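Uncharacterized protein (Nostoc punctiforme, PDB 2R3S) is uncharacterised but is probably an O-methyltransferase, with a winged-helix-like dimerisation domain joined to a Rossmann-like methyltransferase domain. Local coordinates at residues Q18-F32 against M56-M69. Sequence-based numbering, arbitrary orientation.
Sequences QRSAAIKAAVELNVF and MRMLCDYLVIIGFM
With CG swung opposite the backbone N (chi1 -176° in L59, -171° in Y62), both side chains extend from helix 56-65 into the alanine-rich face of helix 18-28, where they meet A22. L59 is a knob in the hole formed by A22, A25, A26 and V31; its CD1 lies 3.5 Å from A22 O and its CD2 rests against the backbone of A26. One turn on, L63 fills the next hole, among A22, I23, A26 and F32, its CD1 3.6 Å from A26 CB. The helix axes approach to 10.3 Å and cross at -120°, and the small alanines leave room for the leucines between them. Y62 lays its ring beside A22, CE1 3.5 Å from A22 CB, and carries its hydroxyl to Q18 and R19, at the start of segment 18-32, where a water bridges Y62 OH (2.6 Å) and Q18 OE1 (2.8 Å). I66 CG2 lies over one face of this ring, toward its rim, and the I66 side chain runs past R19 in the opposite direction.

Helix 56-65 ends in a Schellman motif, with G67 at positive phi and F68 N bonded to L63 O, and the turn brings F68 back to helix 18-28. There I23 CD1 stands over the F68 ring, 3.8 Å from its centroid, in a CH-pi contact. Next to F68 in the chain, the selenomethionine M69 sets CE 3.4 Å from F32 CE1, while V31 CG2 meets SE of the selenomethionine M56 tip to tip.

No hydrogen bond joins the two segments directly; apart from the water bridge the contact is largely apolar packing within the winged-helix-like dimerisation domain. Helix 42-49 packs on M56 and C60, strand 75-78 lies against F32 and M69 through L78, and F110 and T13 of the second subunit pack on Q18 and F68.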
loop_
_atom_site.group_PDB
_atom_site.type_symbol
_atom_site.label_atom_id
_atom_site.label_comp_id
_atom_site.label_asym_id
_atom_site.label_seq_id
_atom_site.Cartn_x
_atom_site.Cartn_y
_atom_site.Cartn_z
ATOM N N GLN A 18 -3.772 -0.938 2.584
ATOM C CA GLN A 18 -4.283 -1.321 3.905
ATOM C C GLN A 18 -3.160 -1.535 4.930
ATOM O O GLN A 18 -3.330 -1.304 6.127
ATOM C CB GLN A 18 -5.172 -2.579 3.766
ATOM C CG GLN A 18 -6.447 -2.300 2.934
ATOM C CD GLN A 18 -7.291 -3.534 2.593
ATOM O OE1 GLN A 18 -6.959 -4.663 2.962
ATOM N NE2 GLN A 18 -8.400 -3.310 1.887
ATOM N N ARG A 19 -2.012 -1.987 4.447
ATOM C CA ARG A 19 -0.871 -2.212 5.276
ATOM C C ARG A 19 -0.391 -0.888 5.810
ATOM O O ARG A 19 -0.068 -0.786 6.985
ATOM C CB ARG A 19 0.256 -2.833 4.466
ATOM C CG ARG A 19 -0.029 -4.185 3.874
ATOM C CD ARG A 19 1.227 -4.654 3.148
ATOM N NE ARG A 19 1.460 -6.062 3.380
ATOM C CZ ARG A 19 1.184 -7.020 2.512
ATOM N NH1 ARG A 19 0.672 -6.718 1.319
ATOM N NH2 ARG A 19 1.428 -8.287 2.847
ATOM N N SER A 20 -0.327 0.106 4.921
ATOM C CA SER A 20 0.073 1.468 5.270
ATOM C C SER A 20 -0.840 2.052 6.354
ATOM O O SER A 20 -0.365 2.630 7.330
ATOM C CB SER A 20 0.068 2.414 4.044
ATOM O OG SER A 20 0.949 1.992 3.010
ATOM N N ALA A 21 -2.146 1.917 6.163
ATOM C CA ALA A 21 -3.115 2.400 7.119
ATOM C C ALA A 21 -2.968 1.658 8.462
ATOM O O ALA A 21 -3.086 2.274 9.513
ATOM C CB ALA A 21 -4.549 2.266 6.563
ATOM N N ALA A 22 -2.718 0.346 8.418
ATOM C CA ALA A 22 -2.557 -0.439 9.629
ATOM C C ALA A 22 -1.323 0.002 10.429
ATOM O O ALA A 22 -1.420 0.178 11.653
ATOM C CB ALA A 22 -2.492 -1.929 9.313
ATOM N N ILE A 23 -0.178 0.187 9.755
ATOM C CA ILE A 23 1.040 0.615 10.465
ATOM C C ILE A 23 0.946 2.053 10.952
ATOM O O ILE A 23 1.473 2.384 12.010
ATOM C CB ILE A 23 2.355 0.392 9.655
ATOM C CG1 ILE A 23 3.561 0.393 10.608
ATOM C CG2 ILE A 23 2.531 1.445 8.554
ATOM C CD1 ILE A 23 3.477 -0.618 11.720
ATOM N N LYS A 24 0.252 2.904 10.204
ATOM C CA LYS A 24 -0.009 4.255 10.667
ATOM C C LYS A 24 -0.829 4.236 11.958
ATOM O O LYS A 24 -0.463 4.898 12.930
ATOM C CB LYS A 24 -0.709 5.057 9.577
ATOM C CG LYS A 24 -1.047 6.474 9.966
ATOM C CD LYS A 24 -1.674 7.250 8.801
ATOM C CE LYS A 24 -2.053 8.641 9.257
ATOM N NZ LYS A 24 -2.270 9.527 8.144
ATOM N N ALA A 25 -1.919 3.476 11.990
ATOM C CA ALA A 25 -2.727 3.363 13.221
ATOM C C ALA A 25 -1.931 2.811 14.391
ATOM O O ALA A 25 -2.012 3.336 15.499
ATOM C CB ALA A 25 -4.011 2.516 12.996
ATOM N N ALA A 26 -1.155 1.760 14.146
ATOM C CA ALA A 26 -0.324 1.164 15.198
ATOM C C ALA A 26 0.628 2.199 15.796
ATOM O O ALA A 26 0.775 2.287 17.009
ATOM C CB ALA A 26 0.462 -0.094 14.666
ATOM N N VAL A 27 1.262 3.001 14.953
ATOM C CA VAL A 27 2.228 3.985 15.426
ATOM C C VAL A 27 1.560 5.125 16.187
ATOM O O VAL A 27 2.018 5.516 17.276
ATOM C CB VAL A 27 3.100 4.552 14.266
ATOM C CG1 VAL A 27 3.845 5.774 14.742
ATOM C CG2 VAL A 27 4.078 3.485 13.776
ATOM N N GLU A 28 0.492 5.662 15.603
ATOM C CA GLU A 28 -0.277 6.725 16.220
ATOM C C GLU A 28 -0.856 6.300 17.561
ATOM O O GLU A 28 -0.993 7.109 18.443
ATOM C CB GLU A 28 -1.427 7.164 15.320
ATOM C CG GLU A 28 -0.981 7.877 14.094
ATOM C CD GLU A 28 -2.111 8.352 13.217
ATOM O OE1 GLU A 28 -3.247 7.846 13.302
ATOM O OE2 GLU A 28 -1.819 9.205 12.388
ATOM N N LEU A 29 -1.190 5.029 17.717
ATOM C CA LEU A 29 -1.782 4.550 18.965
ATOM C C LEU A 29 -0.748 4.031 19.956
ATOM O O LEU A 29 -1.097 3.628 21.047
ATOM C CB LEU A 29 -2.821 3.467 18.672
ATOM C CG LEU A 29 -4.085 3.937 17.957
ATOM C CD1 LEU A 29 -4.981 2.741 17.626
ATOM C CD2 LEU A 29 -4.812 4.945 18.811
ATOM N N ASN A 30 0.526 4.056 19.584
ATOM C CA ASN A 30 1.609 3.583 20.438
ATOM C C ASN A 30 1.539 2.090 20.767
ATOM O O ASN A 30 2.052 1.650 21.789
ATOM C CB ASN A 30 1.690 4.410 21.717
ATOM C CG ASN A 30 2.481 5.684 21.540
ATOM O OD1 ASN A 30 2.831 6.071 20.424
ATOM N ND2 ASN A 30 2.763 6.353 22.659
ATOM N N VAL A 31 0.969 1.297 19.870
ATOM C CA VAL A 31 0.751 -0.105 20.171
ATOM C C VAL A 31 2.062 -0.798 20.545
ATOM O O VAL A 31 2.114 -1.561 21.501
ATOM C CB VAL A 31 0.099 -0.855 19.004
ATOM C CG1 VAL A 31 -0.004 -2.313 19.348
ATOM C CG2 VAL A 31 -1.291 -0.253 18.654
ATOM N N PHE A 32 3.113 -0.547 19.781
ATOM C CA PHE A 32 4.401 -1.251 19.988
ATOM C C PHE A 32 5.075 -0.878 21.306
ATOM O O PHE A 32 5.722 -1.705 21.918
ATOM C CB PHE A 32 5.356 -0.938 18.840
ATOM C CG PHE A 32 4.775 -1.181 17.501
ATOM C CD1 PHE A 32 4.583 -2.476 17.043
ATOM C CD2 PHE A 32 4.388 -0.118 16.690
ATOM C CE1 PHE A 32 4.024 -2.711 15.772
ATOM C CE2 PHE A 32 3.843 -0.349 15.419
ATOM C CZ PHE A 32 3.674 -1.643 14.966
HETATM N N MSE A 56 -8.581 -3.064 18.732
HETATM C CA MSE A 56 -7.234 -3.502 19.043
HETATM C C MSE A 56 -6.964 -4.938 18.557
HETATM O O MSE A 56 -5.921 -5.203 17.977
HETATM C CB MSE A 56 -6.938 -3.357 20.538
HETATM C CG MSE A 56 -5.489 -3.671 20.910
HETATM SE SE MSE A 56 -4.230 -2.483 19.992
HETATM C CE MSE A 56 -4.752 -0.760 20.828
ATOM N N ARG A 57 -7.918 -5.837 18.747
ATOM C CA ARG A 57 -7.736 -7.239 18.361
ATOM C C ARG A 57 -7.603 -7.388 16.859
ATOM O O ARG A 57 -6.767 -8.153 16.382
ATOM C CB ARG A 57 -8.927 -8.088 18.831
ATOM C CG ARG A 57 -8.857 -9.567 18.464
ATOM C CD ARG A 57 -9.632 -9.905 17.202
ATOM N NE ARG A 57 -11.052 -9.617 17.353
ATOM C CZ ARG A 57 -11.961 -9.745 16.394
ATOM N NH1 ARG A 57 -11.622 -10.156 15.182
ATOM N NH2 ARG A 57 -13.229 -9.459 16.655
HETATM N N MSE A 58 -8.465 -6.690 16.120
HETATM C CA MSE A 58 -8.453 -6.756 14.653
HETATM C C MSE A 58 -7.171 -6.144 14.087
HETATM O O MSE A 58 -6.546 -6.731 13.199
HETATM C CB MSE A 58 -9.709 -6.095 14.106
HETATM C CG MSE A 58 -10.941 -6.871 14.520
HETATM SE SE MSE A 58 -12.588 -5.860 14.630
HETATM C CE MSE A 58 -13.466 -6.593 13.023
ATOM N N LEU A 59 -6.755 -4.981 14.619
ATOM C CA LEU A 59 -5.448 -4.395 14.248
ATOM C C LEU A 59 -4.256 -5.331 14.539
ATOM O O LEU A 59 -3.388 -5.523 13.693
ATOM C CB LEU A 59 -5.241 -3.013 14.925
ATOM C CG LEU A 59 -3.964 -2.221 14.560
ATOM C CD1 LEU A 59 -3.909 -1.893 13.053
ATOM C CD2 LEU A 59 -3.828 -0.954 15.453
ATOM N N CYS A 60 -4.191 -5.879 15.745
ATOM C CA CYS A 60 -3.036 -6.694 16.148
ATOM C C CYS A 60 -2.965 -8.020 15.402
ATOM O O CYS A 60 -1.887 -8.435 15.029
ATOM C CB CYS A 60 -3.043 -6.939 17.654
ATOM S SG CYS A 60 -2.667 -5.428 18.626
ATOM N N ASP A 61 -4.100 -8.681 15.171
ATOM C CA ASP A 61 -4.102 -9.898 14.330
ATOM C C ASP A 61 -3.543 -9.585 12.941
ATOM O O ASP A 61 -2.734 -10.334 12.414
ATOM C CB ASP A 61 -5.497 -10.483 14.178
ATOM C CG ASP A 61 -5.994 -11.154 15.426
ATOM O OD1 ASP A 61 -5.175 -11.578 16.261
ATOM O OD2 ASP A 61 -7.232 -11.277 15.556
ATOM N N TYR A 62 -3.940 -8.450 12.379
ATOM C CA TYR A 62 -3.428 -8.009 11.085
ATOM C C TYR A 62 -1.935 -7.720 11.151
ATOM O O TYR A 62 -1.185 -8.124 10.273
ATOM C CB TYR A 62 -4.205 -6.771 10.616
ATOM C CG TYR A 62 -3.930 -6.333 9.194
ATOM C CD1 TYR A 62 -2.910 -5.440 8.908
ATOM C CD2 TYR A 62 -4.685 -6.818 8.139
ATOM C CE1 TYR A 62 -2.663 -5.035 7.603
ATOM C CE2 TYR A 62 -4.443 -6.424 6.835
ATOM C CZ TYR A 62 -3.429 -5.542 6.576
ATOM O OH TYR A 62 -3.208 -5.134 5.298
ATOM N N LEU A 63 -1.492 -7.041 12.207
ATOM C CA LEU A 63 -0.057 -6.807 12.402
ATOM C C LEU A 63 0.759 -8.111 12.557
ATOM O O LEU A 63 1.904 -8.146 12.207
ATOM C CB LEU A 63 0.175 -5.855 13.590
ATOM C CG LEU A 63 -0.328 -4.412 13.372
ATOM C CD1 LEU A 63 -0.193 -3.639 14.690
ATOM C CD2 LEU A 63 0.339 -3.616 12.188
ATOM N N VAL A 64 0.153 -9.158 13.103
ATOM C CA VAL A 64 0.733 -10.485 13.130
ATOM C C VAL A 64 0.793 -11.032 11.688
ATOM O O VAL A 64 1.869 -11.433 11.211
ATOM C CB VAL A 64 -0.048 -11.437 14.026
ATOM C CG1 VAL A 64 0.462 -12.902 13.849
ATOM C CG2 VAL A 64 0.035 -10.979 15.506
ATOM N N ILE A 65 -0.341 -10.994 10.995
ATOM C CA ILE A 65 -0.405 -11.466 9.600
ATOM C C ILE A 65 0.698 -10.814 8.732
ATOM O O ILE A 65 1.419 -11.514 8.056
ATOM C CB ILE A 65 -1.785 -11.242 8.949
ATOM C CG1 ILE A 65 -2.874 -12.028 9.694
ATOM C CG2 ILE A 65 -1.755 -11.652 7.460
ATOM C CD1 ILE A 65 -4.265 -11.599 9.285
ATOM N N ILE A 66 0.880 -9.505 8.798
ATOM C CA ILE A 66 1.908 -8.874 7.968
ATOM C C ILE A 66 3.332 -8.775 8.607
ATOM O O ILE A 66 4.196 -8.176 8.042
ATOM C CB ILE A 66 1.379 -7.523 7.375
ATOM C CG1 ILE A 66 1.372 -6.398 8.425
ATOM C CG2 ILE A 66 -0.020 -7.748 6.844
ATOM C CD1 ILE A 66 0.919 -5.061 7.903
ATOM N N GLY A 67 3.596 -9.391 9.753
ATOM C CA GLY A 67 4.993 -9.583 10.202
ATOM C C GLY A 67 5.574 -8.675 11.283
ATOM O O GLY A 67 6.750 -8.784 11.596
ATOM N N PHE A 68 4.769 -7.784 11.860
ATOM C CA PHE A 68 5.269 -6.903 12.931
ATOM C C PHE A 68 5.293 -7.529 14.338
ATOM O O PHE A 68 5.956 -7.029 15.246
ATOM C CB PHE A 68 4.472 -5.602 12.949
ATOM C CG PHE A 68 4.755 -4.727 11.772
ATOM C CD1 PHE A 68 5.818 -3.837 11.796
ATOM C CD2 PHE A 68 3.992 -4.811 10.628
ATOM C CE1 PHE A 68 6.100 -3.049 10.690
ATOM C CE2 PHE A 68 4.286 -4.011 9.510
ATOM C CZ PHE A 68 5.339 -3.143 9.563
HETATM N N MSE A 69 4.579 -8.613 14.528
HETATM C CA MSE A 69 4.472 -9.219 15.858
HETATM C C MSE A 69 4.016 -10.651 15.742
HETATM O O MSE A 69 3.643 -11.099 14.652
HETATM C CB MSE A 69 3.516 -8.439 16.737
HETATM C CG MSE A 69 2.124 -8.287 16.228
HETATM SE SE MSE A 69 1.092 -6.965 17.344
HETATM C CE MSE A 69 2.184 -5.354 17.009
HETATM O O HOH W 1 -4.502 -6.027 3.256
#